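Decolorizing Peroxidase (Bjerkandera adusta, PDB 2D3Q) binds heme b and probably works as a peroxidase that oxidises dyes with hydrogen peroxide. Local coordinates at residues R48-A53 with F66-F71. Numbering follows the deposited sequence.
Sequences RITSAA and FVNLGF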
ATOM      1  N   ARG A  48     -17.187  -3.093  17.920  1.00 56.70           N
ATOM      2  CA  ARG A  48     -16.721  -3.421  16.568  1.00 55.99           C
ATOM      3  C   ARG A  48     -15.249  -3.252  16.188  1.00 54.05           C
ATOM      4  O   ARG A  48     -14.746  -4.008  15.360  1.00 53.68           O
ATOM      5  CB  ARG A  48     -17.550  -2.640  15.547  1.00 56.66           C
ATOM      6  CG  ARG A  48     -19.037  -2.782  15.719  1.00 58.28           C
ATOM      7  CD  ARG A  48     -19.458  -4.213  15.553  1.00 60.06           C
ATOM      8  NE  ARG A  48     -20.903  -4.370  15.649  1.00 62.60           N
ATOM      9  CZ  ARG A  48     -21.505  -5.546  15.777  1.00 64.79           C
ATOM     10  NH1 ARG A  48     -20.778  -6.656  15.825  1.00 64.23           N
ATOM     11  NH2 ARG A  48     -22.828  -5.617  15.848  1.00 66.35           N
ATOM     12  N   ILE A  49     -14.573  -2.257  16.758  1.00 52.21           N
ATOM     13  CA  ILE A  49     -13.168  -1.995  16.434  1.00 49.41           C
ATOM     14  C   ILE A  49     -12.261  -3.160  16.816  1.00 48.79           C
ATOM     15  O   ILE A  49     -11.997  -3.395  17.989  1.00 48.18           O
ATOM     16  CB  ILE A  49     -12.685  -0.694  17.119  1.00 48.37           C
ATOM     17  CG1 ILE A  49     -13.526   0.484  16.617  1.00 47.84           C
ATOM     18  CG2 ILE A  49     -11.215  -0.445  16.831  1.00 50.27           C
ATOM     19  CD1 ILE A  49     -13.640   0.571  15.093  1.00 45.77           C
ATOM     20  N   THR A  50     -11.774  -3.881  15.813  1.00 48.50           N
ATOM     21  CA  THR A  50     -10.925  -5.031  16.068  1.00 49.00           C
ATOM     22  C   THR A  50      -9.419  -4.713  16.186  1.00 51.11           C
ATOM     23  O   THR A  50      -8.844  -3.993  15.376  1.00 51.71           O
ATOM     24  CB  THR A  50     -11.216  -6.115  15.012  1.00 47.61           C
ATOM     25  OG1 THR A  50     -10.090  -6.978  14.869  1.00 48.69           O
ATOM     26  CG2 THR A  50     -11.564  -5.491  13.705  1.00 46.98           C
ATOM     27  N   SER A  51      -8.799  -5.257  17.231  1.00 53.53           N
ATOM     28  CA  SER A  51      -7.388  -5.033  17.537  1.00 54.72           C
ATOM     29  C   SER A  51      -6.451  -6.078  16.956  1.00 55.71           C
ATOM     30  O   SER A  51      -6.894  -7.090  16.402  1.00 57.05           O
ATOM     31  CB  SER A  51      -7.185  -5.034  19.050  1.00 55.73           C
ATOM     32  OG  SER A  51      -7.267  -6.366  19.545  1.00 57.05           O
ATOM     33  N   ALA A  52      -5.150  -5.835  17.115  1.00 53.64           N
ATOM     34  CA  ALA A  52      -4.134  -6.754  16.626  1.00 54.18           C
ATOM     35  C   ALA A  52      -4.364  -8.077  17.333  1.00 55.19           C
ATOM     36  O   ALA A  52      -4.409  -9.143  16.711  1.00 55.49           O
ATOM     37  CB  ALA A  52      -2.746  -6.227  16.957  1.00 52.88           C
ATOM     38  N   ALA A  53      -4.505  -7.987  18.652  1.00 55.81           N
ATOM     39  CA  ALA A  53      -4.735  -9.149  19.488  1.00 55.58           C
ATOM     40  C   ALA A  53      -5.850 -10.035  18.919  1.00 56.80           C
ATOM     41  O   ALA A  53      -5.739 -11.262  18.924  1.00 57.59           O
ATOM     42  CB  ALA A  53      -5.083  -8.694  20.888  1.00 55.38           C
ATOM     43  N   PHE A  66     -13.900  -7.588  10.354  1.00 53.18           N
ATOM     44  CA  PHE A  66     -13.014  -6.717  11.119  1.00 51.51           C
ATOM     45  C   PHE A  66     -13.319  -5.270  10.751  1.00 50.36           C
ATOM     46  O   PHE A  66     -13.617  -4.964   9.592  1.00 49.32           O
ATOM     47  CB  PHE A  66     -11.546  -6.994  10.783  1.00 51.24           C
ATOM     48  CG  PHE A  66     -11.133  -8.419  10.981  1.00 52.30           C
ATOM     49  CD1 PHE A  66     -11.370  -9.071  12.189  1.00 53.85           C
ATOM     50  CD2 PHE A  66     -10.501  -9.120   9.957  1.00 53.55           C
ATOM     51  CE1 PHE A  66     -10.984 -10.408  12.374  1.00 53.15           C
ATOM     52  CE2 PHE A  66     -10.111 -10.458  10.132  1.00 53.03           C
ATOM     53  CZ  PHE A  66     -10.356 -11.100  11.343  1.00 52.42           C
ATOM     54  N   VAL A  67     -13.251  -4.386  11.740  1.00 50.00           N
ATOM     55  CA  VAL A  67     -13.484  -2.969  11.516  1.00 49.14           C
ATOM     56  C   VAL A  67     -12.432  -2.117  12.227  1.00 49.77           C
ATOM     57  O   VAL A  67     -12.108  -2.336  13.402  1.00 49.05           O
ATOM     58  CB  VAL A  67     -14.873  -2.515  12.015  1.00 48.37           C
ATOM     59  CG1 VAL A  67     -15.056  -1.034  11.723  1.00 48.03           C
ATOM     60  CG2 VAL A  67     -15.974  -3.314  11.341  1.00 49.31           C
ATOM     61  N   ASN A  68     -11.896  -1.154  11.487  1.00 49.61           N
ATOM     62  CA  ASN A  68     -10.909  -0.216  12.006  1.00 49.73           C
ATOM     63  C   ASN A  68     -11.445   1.143  11.583  1.00 50.52           C
ATOM     64  O   ASN A  68     -12.243   1.239  10.642  1.00 51.78           O
ATOM     65  CB  ASN A  68      -9.523  -0.463  11.392  1.00 49.91           C
ATOM     66  CG  ASN A  68      -8.719  -1.499  12.160  1.00 48.70           C
ATOM     67  OD1 ASN A  68      -9.221  -2.122  13.089  1.00 50.30           O
ATOM     68  ND2 ASN A  68      -7.466  -1.684  11.776  1.00 46.86           N
ATOM     69  N   LEU A  69     -11.009   2.191  12.268  1.00 48.23           N
ATOM     70  CA  LEU A  69     -11.497   3.520  11.971  1.00 46.88           C
ATOM     71  C   LEU A  69     -10.398   4.573  11.981  1.00 48.26           C
ATOM     72  O   LEU A  69      -9.596   4.642  12.930  1.00 48.07           O
ATOM     73  CB  LEU A  69     -12.570   3.884  12.996  1.00 45.55           C
ATOM     74  CG  LEU A  69     -13.090   5.317  13.068  1.00 43.88           C
ATOM     75  CD1 LEU A  69     -13.727   5.723  11.748  1.00 43.10           C
ATOM     76  CD2 LEU A  69     -14.105   5.398  14.198  1.00 43.27           C
ATOM     77  N   GLY A  70     -10.374   5.393  10.928  1.00 45.91           N
ATOM     78  CA  GLY A  70      -9.391   6.456  10.830  1.00 45.49           C
ATOM     79  C   GLY A  70     -10.057   7.800  10.579  1.00 46.54           C
ATOM     80  O   GLY A  70     -11.155   7.858  10.022  1.00 47.51           O
ATOM     81  N   PHE A  71      -9.395   8.879  10.981  1.00 45.63           N
ATOM     82  CA  PHE A  71      -9.926  10.223  10.804  1.00 46.20           C
ATOM     83  C   PHE A  71      -8.991  11.099  10.000  1.00 47.71           C
ATOM     84  O   PHE A  71      -7.766  10.968  10.068  1.00 48.14           O
ATOM     85  CB  PHE A  71     -10.143  10.904  12.158  1.00 47.96           C
ATOM     86  CG  PHE A  71     -11.244  10.305  12.972  1.00 48.22           C
ATOM     87  CD1 PHE A  71     -12.570  10.631  12.713  1.00 46.79           C
ATOM     88  CD2 PHE A  71     -10.955   9.396  13.986  1.00 48.22           C
ATOM     89  CE1 PHE A  71     -13.596  10.059  13.450  1.00 47.75           C
ATOM     90  CE2 PHE A  71     -11.972   8.813  14.731  1.00 47.69           C
ATOM     91  CZ  PHE A  71     -13.299   9.147  14.462  1.00 47.94           C
TER
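T50 N donates a hydrogen bond to V67 O (2.9 Å, N-H...O 152°), lying in the plane of that carbonyl. The same oxygen also receives a CA-H...O contact from I49 CA at 3.2 Å, so two successive residues of 48-53 converge on one strand carbonyl.

Apolar packing follows on the side of V67 and L69. I49 crosses V67 at about a right angle, and its CD1 does the touching, 4.0 Å from V67 CG1 and 4.1 Å from L69 CB. With CG1 of I49 beside its own backbone N, anti to the carbonyl carbon (chi1 -61°), the second torsion of -50° turns CD1 back to the strand although the CB bond points away from it. Y44 of helix 34-48 meets both I49 and V67, L41 lies against L69, and I433 and L436 of helix 433-440 add to the packing of I49. At the start of 48-53, V67 CB rests on R48 O at 3.7 Å, while the R48 guanidinium leads away to a salt bridge with D137.

The CB bond of T50 points toward the strand. Its methyl, CG2, lies by F66, though its exact placement is doubtful, and OG1 sits obliquely 3.6 Å from F66 CD1; L55 of helix 52-56 touches both residues.

Strand 65-71 is an edge strand of the four-stranded antiparallel sheet of the N-terminal ferredoxin-like half, pairing with strand 119-125 through F66 and N68. The linker between helices 34-48 and 52-56 thus attaches to this outer strand by one backbone bond, with mostly apolar side chains beside it, in a buried setting where the bond gives polar T50 N and V67 O a partner.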